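Local atomic coordinates of C2 toxin component I (Clostridium botulinum, PDB entry 2J3X), a protein that acts as the enzymatic component of the binary C2 toxin, an ADP-ribosyltransferase that transfers ADP-ribose from NAD+ to actin. Residues K258-Y263 with K277-I282; G235-K240 with Y379-F384; F365-S370 with I421-I426. The protein carries 2 engineered substitutions. All coordinates share one frame; numbering follows the deposited sequence. Where two conformers were deposited one is given.

All three contacts fall within the second ADP-ribosyltransferase exoenzyme range of the chain. Contact 1 joins helices 257-265 and 273-286. Contact 2 sets the loop between helices 227-234 and 243-254 against the loop between strands 375-377 and 389-392. Both pack on helix 243-254, while contact 3 pairs strands 363-369 and 414-426 of the five-stranded mixed sheet. The three centres form a triangle with sides of about 20 Å (1 to 2), 24 Å (1 to 3) and 25 Å (2 to 3). In sequence, contact 1 lies wholly between the two halves of contact 2, whereas contacts 2 and 3 interleave, tying the helical part to chain that leads through the sheet.

Contact 1. Residues K258-Y263 with K277-I282; sequences KAINSY and KKIELI
Ile-260 and Ile-279 mark the closest backbone approach of two helical segments, with the CA of Ile-260 7.4 Å from the CA of Ile-279. The axes of 258-263 and 277-282 pass 11.2 Å apart and their directions differ by 94°, so the helices cross almost perpendicularly and touch over a small patch, with 201 Å² buried in all. Every close contact across it is made by side chains.

Ile-260 and Ile-279 lie alongside each other, running in opposite senses, and the branch methyl CG2 of Ile-260 rests 3.9 Å from CG1 of Ile-279. The other arm of Ile-260 meets Ile-282 tip to tip: a chi2 of 174° extends CD1 away from the helix, to 3.7 Å from CD1 of Ile-282. That same CD1 also lies 4.2 Å from CB of Lys-278.

The two helices, joined by residues 266-272, form a nearly perpendicular pair in the helical part of this ADP-ribosyltransferase domain. Helix 243-254 adds a third wall, since Tyr-252 touches both Ile-260 and Ile-282.

Tyr-263 meets the second helix from one side of this isoleucine group. CD1 of Ile-279 sits at the edge of its ring, near the ring plane, 3.6 Å from CD2. The far end of the ring is anchored, its OH hydrogen-bonded to OD1 of Asn-276 and to the backbone N of Asn-272. At the border, the ammonium of Lys-278 forms a salt bridge with Asp-256.

Contact 2. Residues G235-K240 with Y379-F384; sequences GDYISK and YGFSGF
Ile-238 and Phe-381 make the central contact between two irregular segments. Residues 381-384 form a type II beta turn in the loop that leads to strand 389-392; by its place in the sequence this loop probably corresponds to the ADP-ribosylating toxin turn-turn (ARTT) loop of related toxins.

CD1 of Ile-238 stands over the middle of the Phe-381 ring, 3.7 Å from the centroid and 8° off the ring normal, which is a CH-pi contact. CG1 of Ile-238, anti to the carbonyl carbon, reaches the ring as well, 3.7 Å from CZ, and a chi2 of 174° extends CD1 over the ring. The same CD1 lies 3.3 Å from O of Gly-380, a residue at whose backbone angles a CB would press on O of Tyr-379 and also come tightly against CD1 of Ile-238. Tyr-237 approaches Phe-381 edge to edge, its CD2 being 4.0 Å from CE1 of Phe-381. On the other flank, CD2 of Tyr-379 comes 3.7 Å from CA of Gly-235, obliquely to the tyrosine ring.

A water links the two backbones: it lies 2.8 Å from O of Tyr-379, to which it appears to donate, and accepts a weak bond from N of Ile-238.

The next shell holds these rings in place. Phe-381 packs on Leu-246, Leu-249 and Leu-253 of helix 243-254, Tyr-379 lies against helix 227-234, and OH of Tyr-237 bonds to O of Ala-285. Both segments touch crystal neighbours, so the lattice may have some influence on the loop conformation.

Each segment also braces itself. N of Phe-384 donates to O of Phe-381 (3.2 Å), closing the turn, while OG of Ser-239 donates to O of Asp-236 at 2.6 Å, 18° out of the carbonyl plane.

Contact 3. Residues F365-S370 with I421-I426; sequences FRLRLS and IDAEGI
Arg-366 and its neighbours join Ile-421 to Gly-425 as a parallel strand pair, the two directions diverging by 25°. N of Arg-366 donates to O of Ile-421 (2.8 Å), O of Arg-366 accepts from N of Ala-423 (3.2 Å), and N of Arg-368 meets O of Ala-423 at 2.9 Å with a nearly straight angle of 179°. Farther along the ladder direct pairing lapses. A water takes over, accepting from N of Gly-425 at 2.8 Å and donating to O of Arg-368 at 2.7 Å, with OG of Ser-370 also bonded to it.

Arg-366 and Asp-422 extend side by side on one face of the sheet. The arginine chain is extended from CG to NE, and NH1 forms a salt bridge to OD1 of Asp-422 at 2.8 Å, on the syn side of the carboxylate, the guanidinium of Arg-366 and the carboxylate of Asp-422 being turned 61° against each other. A second water donates to this OD1 and to O of Arg-366; a third accepts from NH1 and donates weakly to OD2. Asp-422 and Asp-220, the latter at NE, balance the charge of Arg-366, and Arg-402 pairs with OD2 of Asp-422; NH2 of Arg-366 hydrogen-bonds to OG1 of Thr-142. Arg-368 and Glu-424 make only a long ion pair, NH1 to OE1 3.8 Å; both are held more strongly by Gln-139, and Arg-368 NE by Glu-218.

On the opposite face, CE1 of Phe-365 lies 3.7 Å from CG2 of Ile-421, and Leu-367 meets Ala-423.

The charged face thus reaches Gln-139 and Thr-142, the latter on strand 141-143 at the edge of the eight-stranded sheet, and so bridges the two sheets. Within the five-stranded mixed sheet, strand 295-301 flanks strand 363-369 and strand 397-411 flanks strand 414-426, so this pair is interior.

Contact 1. Residues K258-Y263 with K277-I282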
# COMPACT_ATOMS: atom_id res chain seq x y z
N LYS A 258 -12.39 22.88 16.52
CA LYS A 258 -13.45 22.16 17.24
C LYS A 258 -14.85 22.66 16.83
O LYS A 258 -15.73 21.88 16.47
CB LYS A 258 -13.19 22.23 18.76
CG LYS A 258 -11.96 21.38 19.19
CD LYS A 258 -11.81 21.26 20.71
CE LYS A 258 -10.64 20.31 21.05
NZ LYS A 258 -10.79 19.58 22.36
N ALA A 259 -15.02 23.98 16.82
CA ALA A 259 -16.30 24.56 16.51
C ALA A 259 -16.72 24.24 15.08
O ALA A 259 -17.87 23.91 14.81
CB ALA A 259 -16.25 26.06 16.70
N ILE A 260 -15.75 24.33 14.16
CA ILE A 260 -16.06 24.18 12.74
C ILE A 260 -16.36 22.70 12.43
O ILE A 260 -17.29 22.40 11.69
CB ILE A 260 -14.88 24.75 11.89
CG1 ILE A 260 -15.05 26.28 11.75
CG2 ILE A 260 -14.89 24.12 10.50
CD1 ILE A 260 -13.87 26.98 11.04
N ASN A 261 -15.56 21.80 12.98
CA ASN A 261 -15.72 20.34 12.82
C ASN A 261 -17.11 19.94 13.37
O ASN A 261 -17.87 19.25 12.69
CB ASN A 261 -14.63 19.57 13.61
CG ASN A 261 -13.27 19.60 12.93
OD1 ASN A 261 -13.15 19.98 11.75
ND2 ASN A 261 -12.22 19.20 13.67
N SER A 262 -17.45 20.42 14.58
CA SER A 262 -18.76 20.06 15.20
C SER A 262 -19.92 20.52 14.35
O SER A 262 -20.85 19.74 14.07
CB SER A 262 -18.89 20.57 16.63
OG SER A 262 -17.93 19.90 17.43
N TYR A 263 -19.86 21.77 13.91
CA TYR A 263 -20.87 22.38 13.08
C TYR A 263 -21.09 21.57 11.83
O TYR A 263 -22.22 21.17 11.50
CB TYR A 263 -20.45 23.81 12.74
CG TYR A 263 -21.41 24.64 11.92
CD1 TYR A 263 -22.64 25.09 12.46
CD2 TYR A 263 -21.08 25.04 10.61
CE1 TYR A 263 -23.51 25.87 11.72
CE2 TYR A 263 -21.94 25.85 9.86
CZ TYR A 263 -23.17 26.26 10.44
OH TYR A 263 -24.03 27.07 9.72
N LYS A 277 -19.19 31.67 6.99
CA LYS A 277 -18.23 32.51 6.28
C LYS A 277 -16.82 31.94 6.38
O LYS A 277 -16.09 31.90 5.40
CB LYS A 277 -18.26 33.95 6.82
CG LYS A 277 -19.56 34.69 6.50
CD LYS A 277 -19.82 35.86 7.48
CE LYS A 277 -21.00 36.71 7.01
NZ LYS A 277 -20.62 37.57 5.87
N LYS A 278 -16.42 31.54 7.58
CA LYS A 278 -15.09 30.97 7.74
C LYS A 278 -14.96 29.70 6.88
O LYS A 278 -13.90 29.45 6.28
CB LYS A 278 -14.85 30.63 9.18
CG LYS A 278 -14.71 31.85 10.07
CD LYS A 278 -14.49 31.45 11.49
CE LYS A 278 -14.25 32.73 12.30
NZ LYS A 278 -14.18 32.47 13.76
N ILE A 279 -16.00 28.88 6.87
CA ILE A 279 -15.90 27.61 6.14
C ILE A 279 -15.76 27.86 4.63
O ILE A 279 -14.97 27.17 3.98
CB ILE A 279 -17.09 26.72 6.48
CG1 ILE A 279 -16.91 26.21 7.90
CG2 ILE A 279 -17.29 25.53 5.46
CD1 ILE A 279 -18.27 25.73 8.52
N GLU A 280 -16.47 28.85 4.09
CA GLU A 280 -16.37 29.20 2.66
C GLU A 280 -14.93 29.61 2.35
O GLU A 280 -14.37 29.22 1.33
CB GLU A 280 -17.34 30.34 2.33
CG GLU A 280 -17.56 30.60 0.85
CD GLU A 280 -18.48 31.79 0.58
OE1 GLU A 280 -19.19 32.25 1.51
OE2 GLU A 280 -18.49 32.27 -0.58
N LEU A 281 -14.33 30.40 3.24
CA LEU A 281 -12.94 30.85 3.05
C LEU A 281 -11.93 29.69 3.14
O LEU A 281 -10.92 29.71 2.43
CB LEU A 281 -12.57 31.98 4.05
CG LEU A 281 -13.22 33.34 3.75
CD1 LEU A 281 -13.08 34.30 4.97
CD2 LEU A 281 -12.60 33.93 2.54
N ILE A 282 -12.15 28.73 4.04
CA ILE A 282 -11.20 27.63 4.17
C ILE A 282 -11.27 26.77 2.91
O ILE A 282 -10.22 26.37 2.38
CB ILE A 282 -11.45 26.82 5.42
CG1 ILE A 282 -11.25 27.71 6.65
CG2 ILE A 282 -10.52 25.61 5.53
CD1 ILE A 282 -11.98 27.16 7.90

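Contact 2. Residues G235-K240 with Y379-F384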
# COMPACT_ATOMS: atom_id res chain seq x y z
N GLY A 235 5.54 25.46 -1.24
CA GLY A 235 6.38 26.58 -0.81
C GLY A 235 5.71 27.93 -1.04
O GLY A 235 5.70 28.77 -0.11
N ASP A 236 5.15 28.15 -2.23
CA ASP A 236 4.53 29.43 -2.55
C ASP A 236 3.07 29.52 -2.17
O ASP A 236 2.39 30.48 -2.53
CB ASP A 236 4.77 29.85 -4.01
CG ASP A 236 4.04 28.98 -5.01
OD1 ASP A 236 3.35 28.05 -4.59
OD2 ASP A 236 4.19 29.25 -6.25
N TYR A 237 2.58 28.54 -1.41
CA TYR A 237 1.15 28.44 -1.13
C TYR A 237 0.62 29.69 -0.39
O TYR A 237 -0.37 30.30 -0.83
CB TYR A 237 0.85 27.15 -0.35
CG TYR A 237 -0.59 26.99 0.03
CD1 TYR A 237 -1.56 26.89 -0.97
CD2 TYR A 237 -0.98 26.83 1.37
CE1 TYR A 237 -2.93 26.71 -0.63
CE2 TYR A 237 -2.33 26.68 1.70
CZ TYR A 237 -3.28 26.61 0.70
OH TYR A 237 -4.61 26.42 1.00
N ILE A 238 1.27 30.11 0.71
CA ILE A 238 0.77 31.28 1.43
C ILE A 238 0.79 32.54 0.56
O ILE A 238 -0.15 33.36 0.62
CB ILE A 238 1.48 31.43 2.80
CG1 ILE A 238 1.03 30.26 3.70
CG2 ILE A 238 1.17 32.81 3.50
CD1 ILE A 238 1.78 30.20 5.06
N SER A 239 1.82 32.69 -0.29
CA SER A 239 1.93 33.84 -1.19
C SER A 239 0.70 33.90 -2.09
O SER A 239 0.41 34.96 -2.62
CB SER A 239 3.21 33.76 -2.03
OG SER A 239 3.01 32.91 -3.18
N LYS A 240 0.00 32.78 -2.28
CA LYS A 240 -1.16 32.77 -3.22
C LYS A 240 -2.51 33.01 -2.56
O LYS A 240 -3.54 33.16 -3.28
CB LYS A 240 -1.26 31.43 -3.94
CG LYS A 240 -0.10 31.20 -4.96
CD LYS A 240 -0.22 29.87 -5.65
CE LYS A 240 0.71 29.76 -6.82
NZ LYS A 240 0.13 30.48 -8.03
N TYR A 379 2.24 23.90 4.57
CA TYR A 379 3.66 24.27 4.50
C TYR A 379 3.73 25.78 4.64
O TYR A 379 2.96 26.48 3.98
CB TYR A 379 4.29 23.83 3.16
CG TYR A 379 5.79 24.07 3.15
CD1 TYR A 379 6.65 23.16 3.71
CD2 TYR A 379 6.34 25.24 2.59
CE1 TYR A 379 8.03 23.38 3.78
CE2 TYR A 379 7.75 25.48 2.65
CZ TYR A 379 8.58 24.54 3.24
OH TYR A 379 9.96 24.73 3.30
N GLY A 380 4.65 26.27 5.49
CA GLY A 380 4.80 27.74 5.62
C GLY A 380 4.10 28.25 6.87
O GLY A 380 4.16 29.46 7.18
N PHE A 381 3.46 27.34 7.60
CA PHE A 381 2.66 27.70 8.79
C PHE A 381 3.41 27.41 10.10
O PHE A 381 3.82 26.26 10.35
CB PHE A 381 1.35 26.90 8.76
CG PHE A 381 0.44 27.28 7.64
CD1 PHE A 381 0.56 26.66 6.39
CD2 PHE A 381 -0.52 28.28 7.81
CE1 PHE A 381 -0.30 27.03 5.31
CE2 PHE A 381 -1.36 28.64 6.76
CZ PHE A 381 -1.26 28.02 5.52
N SER A 382 3.60 28.45 10.93
CA SER A 382 4.28 28.28 12.24
C SER A 382 3.61 27.16 13.05
O SER A 382 2.39 27.10 13.12
CB SER A 382 4.19 29.61 13.05
OG SER A 382 4.63 30.69 12.26
N GLY A 383 4.39 26.26 13.61
CA GLY A 383 3.87 25.26 14.53
C GLY A 383 3.54 23.93 13.85
O GLY A 383 3.13 23.00 14.50
N PHE A 384 3.74 23.88 12.54
CA PHE A 384 3.37 22.73 11.68
C PHE A 384 4.49 22.06 10.92
O PHE A 384 4.20 21.20 10.08
CB PHE A 384 2.28 23.12 10.69
CG PHE A 384 0.96 23.07 11.30
CD1 PHE A 384 0.50 24.13 12.08
CD2 PHE A 384 0.21 21.92 11.22
CE1 PHE A 384 -0.71 24.06 12.74
CE2 PHE A 384 -1.03 21.85 11.87
CZ PHE A 384 -1.47 22.93 12.63
O HOH W 1 3.79 28.23 2.02

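Contact 3. Residues F365-S370 with I421-I426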
# COMPACT_ATOMS: atom_id res chain seq x y z
N PHE A 365 -5.83 4.51 7.23
CA PHE A 365 -6.31 4.86 5.90
C PHE A 365 -5.13 5.26 5.06
O PHE A 365 -4.37 6.16 5.44
CB PHE A 365 -7.32 5.97 5.88
CG PHE A 365 -8.71 5.50 6.23
CD1 PHE A 365 -9.53 4.94 5.27
CD2 PHE A 365 -9.14 5.56 7.55
CE1 PHE A 365 -10.85 4.51 5.60
CE2 PHE A 365 -10.46 5.11 7.88
CZ PHE A 365 -11.28 4.58 6.89
N ARG A 366 -4.95 4.51 3.96
CA ARG A 366 -3.88 4.78 2.98
C ARG A 366 -4.65 5.41 1.81
O ARG A 366 -5.20 4.73 0.95
CB ARG A 366 -3.16 3.43 2.66
CG ARG A 366 -2.05 3.64 1.56
CD ARG A 366 -1.16 2.44 1.46
NE ARG A 366 -0.18 2.65 0.39
CZ ARG A 366 -0.25 2.10 -0.83
NH1 ARG A 366 -1.24 1.24 -1.13
NH2 ARG A 366 0.73 2.38 -1.75
N LEU A 367 -4.73 6.74 1.81
CA LEU A 367 -5.67 7.47 0.95
C LEU A 367 -4.94 7.86 -0.33
O LEU A 367 -3.91 8.51 -0.26
CB LEU A 367 -6.13 8.79 1.62
CG LEU A 367 -6.85 8.50 2.94
CD1 LEU A 367 -7.15 9.80 3.67
CD2 LEU A 367 -8.14 7.70 2.65
N ARG A 368 -5.48 7.49 -1.48
CA ARG A 368 -4.94 8.03 -2.73
C ARG A 368 -5.49 9.43 -2.96
O ARG A 368 -6.70 9.61 -3.15
CB ARG A 368 -5.27 7.07 -3.90
CG ARG A 368 -4.77 7.67 -5.30
CD ARG A 368 -5.28 6.74 -6.44
NE ARG A 368 -4.81 5.37 -6.16
CZ ARG A 368 -5.47 4.22 -6.43
NH1 ARG A 368 -6.66 4.24 -6.99
NH2 ARG A 368 -4.95 3.03 -6.06
N LEU A 369 -4.60 10.42 -2.96
CA LEU A 369 -5.02 11.79 -3.25
C LEU A 369 -4.76 12.02 -4.71
O LEU A 369 -3.62 12.10 -5.09
CB LEU A 369 -4.19 12.79 -2.40
CG LEU A 369 -4.29 12.52 -0.87
CD1 LEU A 369 -3.55 13.65 -0.06
CD2 LEU A 369 -5.75 12.32 -0.38
N SER A 370 -5.81 12.11 -5.52
CA SER A 370 -5.61 12.17 -6.96
C SER A 370 -5.31 13.60 -7.40
O SER A 370 -5.75 14.56 -6.78
CB SER A 370 -6.90 11.67 -7.67
OG SER A 370 -7.13 10.28 -7.40
N ILE A 421 -5.85 0.34 5.02
CA ILE A 421 -7.10 0.45 4.31
C ILE A 421 -6.85 1.33 3.07
O ILE A 421 -6.80 2.58 3.15
CB ILE A 421 -8.19 1.08 5.23
CG1 ILE A 421 -8.38 0.17 6.49
CG2 ILE A 421 -9.53 1.22 4.44
CD1 ILE A 421 -9.29 0.87 7.54
N ASP A 422 -6.71 0.70 1.90
CA ASP A 422 -6.50 1.45 0.67
C ASP A 422 -7.84 2.03 0.23
O ASP A 422 -8.83 1.30 0.07
CB ASP A 422 -6.03 0.47 -0.46
CG ASP A 422 -4.56 0.12 -0.34
OD1 ASP A 422 -3.78 1.01 0.06
OD2 ASP A 422 -4.17 -1.00 -0.72
N ALA A 423 -7.86 3.33 -0.02
CA ALA A 423 -9.08 3.96 -0.47
C ALA A 423 -8.78 5.03 -1.52
O ALA A 423 -7.71 5.64 -1.51
CB ALA A 423 -9.85 4.57 0.66
N GLU A 424 -9.76 5.23 -2.38
CA GLU A 424 -9.62 6.21 -3.52
C GLU A 424 -10.75 7.22 -3.42
O GLU A 424 -11.81 6.93 -2.81
CB GLU A 424 -9.73 5.45 -4.86
CG GLU A 424 -11.17 4.83 -5.06
CD GLU A 424 -11.37 4.02 -6.32
OE1 GLU A 424 -10.40 3.83 -7.13
OE2 GLU A 424 -12.54 3.55 -6.45
N GLY A 425 -10.55 8.40 -4.00
CA GLY A 425 -11.54 9.50 -3.94
C GLY A 425 -12.72 9.24 -4.85
O GLY A 425 -12.54 8.74 -5.97
N ILE A 426 -13.93 9.51 -4.36
CA ILE A 426 -15.12 9.39 -5.20
C ILE A 426 -15.99 10.63 -4.96
O ILE A 426 -15.65 11.41 -4.07
CB ILE A 426 -15.92 8.13 -4.88
CG1 ILE A 426 -16.31 8.11 -3.41
CG2 ILE A 426 -15.13 6.90 -5.22
CD1 ILE A 426 -17.39 7.00 -3.13
O HOH W 2 -2.98 -0.19 -3.39
O HOH W 3 -4.50 3.50 -1.59
O HOH W 4 -8.11 8.84 -5.27